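Local coordinates for protein pectate lyase (PDB 3VMV) that probably cleaves polygalacturonate, the backbone of pectin, by the eliminative reaction of pectate lyases, at residues S314-E317 with Q318-V322. Sequence-based numbering, arbitrary orientation.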
loop_
_atom_site.group_PDB
_atom_site.type_symbol
_atom_site.label_atom_id
_atom_site.label_comp_id
_atom_site.label_asym_id
_atom_site.label_seq_id
_atom_site.Cartn_x
_atom_site.Cartn_y
_atom_site.Cartn_z
ATOM N N SER A 314 10.243 16.861 -5.110
ATOM C CA SER A 314 9.372 18.036 -5.164
ATOM C C SER A 314 7.936 17.708 -5.596
ATOM O O SER A 314 6.976 18.263 -5.045
ATOM C CB SER A 314 9.990 19.094 -6.062
ATOM O OG SER A 314 10.202 18.590 -7.356
ATOM N N SER A 315 7.767 16.777 -6.531
ATOM C CA SER A 315 6.409 16.394 -6.956
ATOM C C SER A 315 5.633 15.750 -5.818
ATOM O O SER A 315 4.441 16.034 -5.655
ATOM C CB SER A 315 6.449 15.459 -8.162
ATOM O OG SER A 315 6.900 16.185 -9.311
ATOM N N VAL A 316 6.292 14.888 -5.059
ATOM C CA VAL A 316 5.647 14.207 -3.932
ATOM C C VAL A 316 5.281 15.232 -2.868
ATOM O O VAL A 316 4.163 15.194 -2.332
ATOM C CB VAL A 316 6.581 13.135 -3.376
ATOM C CG1 VAL A 316 6.015 12.564 -2.038
ATOM C CG2 VAL A 316 6.699 11.987 -4.405
ATOM N N GLU A 317 6.194 16.165 -2.579
ATOM C CA GLU A 317 5.881 17.187 -1.597
ATOM C C GLU A 317 4.594 17.940 -1.970
ATOM O O GLU A 317 3.764 18.292 -1.106
ATOM C CB GLU A 317 7.052 18.180 -1.468
ATOM C CG GLU A 317 8.256 17.588 -0.768
ATOM C CD GLU A 317 9.517 18.456 -0.897
ATOM O OE1 GLU A 317 9.622 19.282 -1.834
ATOM O OE2 GLU A 317 10.418 18.302 -0.062
ATOM N N GLN A 318 4.440 18.213 -3.259
ATOM C CA GLN A 318 3.358 19.076 -3.717
ATOM C C GLN A 318 2.085 18.357 -4.004
ATOM O O GLN A 318 0.984 18.959 -3.822
ATOM C CB GLN A 318 3.800 19.850 -4.953
ATOM C CG GLN A 318 5.005 20.730 -4.635
ATOM C CD GLN A 318 5.589 21.366 -5.866
ATOM O OE1 GLN A 318 6.809 21.399 -6.039
ATOM N NE2 GLN A 318 4.721 21.897 -6.728
ATOM N N HIS A 319 2.164 17.110 -4.450
ATOM C CA HIS A 319 0.981 16.510 -5.048
ATOM C C HIS A 319 0.551 15.177 -4.462
ATOM O O HIS A 319 -0.482 14.613 -4.893
ATOM C CB HIS A 319 1.148 16.355 -6.555
ATOM C CG HIS A 319 1.456 17.633 -7.255
ATOM N ND1 HIS A 319 0.554 18.671 -7.352
ATOM C CD2 HIS A 319 2.586 18.049 -7.878
ATOM C CE1 HIS A 319 1.109 19.665 -8.024
ATOM N NE2 HIS A 319 2.340 19.312 -8.354
ATOM N N SER A 320 1.307 14.669 -3.487
ATOM C CA SER A 320 0.842 13.458 -2.802
ATOM C C SER A 320 -0.297 13.756 -1.820
ATOM O O SER A 320 -0.480 14.873 -1.372
ATOM C CB SER A 320 2.012 12.719 -2.131
ATOM O OG SER A 320 2.561 13.485 -1.071
ATOM N N GLY A 321 -1.035 12.707 -1.478
ATOM C CA GLY A 321 -2.072 12.802 -0.464
ATOM C C GLY A 321 -3.423 13.295 -0.958
ATOM O O GLY A 321 -3.710 13.314 -2.175
ATOM N N VAL A 322 -4.276 13.645 0.009
ATOM C CA VAL A 322 -5.676 13.969 -0.271
ATOM C C VAL A 322 -5.873 15.424 -0.651
ATOM O O VAL A 322 -5.006 16.275 -0.380
ATOM C CB VAL A 322 -6.589 13.603 0.930
ATOM C CG1 VAL A 322 -6.510 12.107 1.203
ATOM C CG2 VAL A 322 -6.224 14.432 2.189
HETATM O O HOH W 1 1.207 17.105 -0.705
HETATM O O HOH W 2 8.327 21.179 -3.272
#
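Ser320 grips the carbonyl of Val316 twice at the C-terminal end of helix 309-319. Ser320 OG donates to Val316 O at 2.7 Å, and Ser320 N donates to the same oxygen with an N-H...O angle of 155°. The two donors reach it from opposite faces of the carbonyl plane. The hydroxyl can bend back because OG sits between the backbone N and the carbonyl carbon (chi1 66°). Ser320 is the first residue to leave helical geometry, so this pair of hydrogen bonds to one oxygen marks the helix end. Without the hydroxyl, as with an alanine here, Val316 O would probably keep the backbone N-H alone, and the last turn is likely to be less firmly closed.

Just before it in the chain, Gln318 N donates to Ser314 O and His319 N to Ser315 O, the latter at 2.8 Å. A water bonded to both Glu317 O and Ser320 O bridges two carbonyls at the helix end. A second water donates to Glu317 OE1 at 2.7 Å and, in a longer bond, to Gln318 OE1. Glu317 OE2 is salt-bridged to Lys313, one turn earlier.

The extended Gln318 chain runs back along the helix, with CG 3.2 Å from Ser314 O. Gln318 CB lies over one face of the His319 ring, toward its rim. His319 CD2 comes within 3.5 Å of Ser315 O. Val316 CG1 is anti to the backbone N (chi1 171°) and meets Ser320 OG at 3.7 Å.

The short helix lies against the outside of the parallel beta-helix of this polysaccharide lyase family 1 enzyme. Val316 packs on Tyr200 and Tyr222, while Ser315 and His319 touch Trp169. Beyond the helix end, Gly321 makes backbone hydrogen bonds with Trp169 of strand 165-175, and Val322 N bonds Glu138 of strand 138-140.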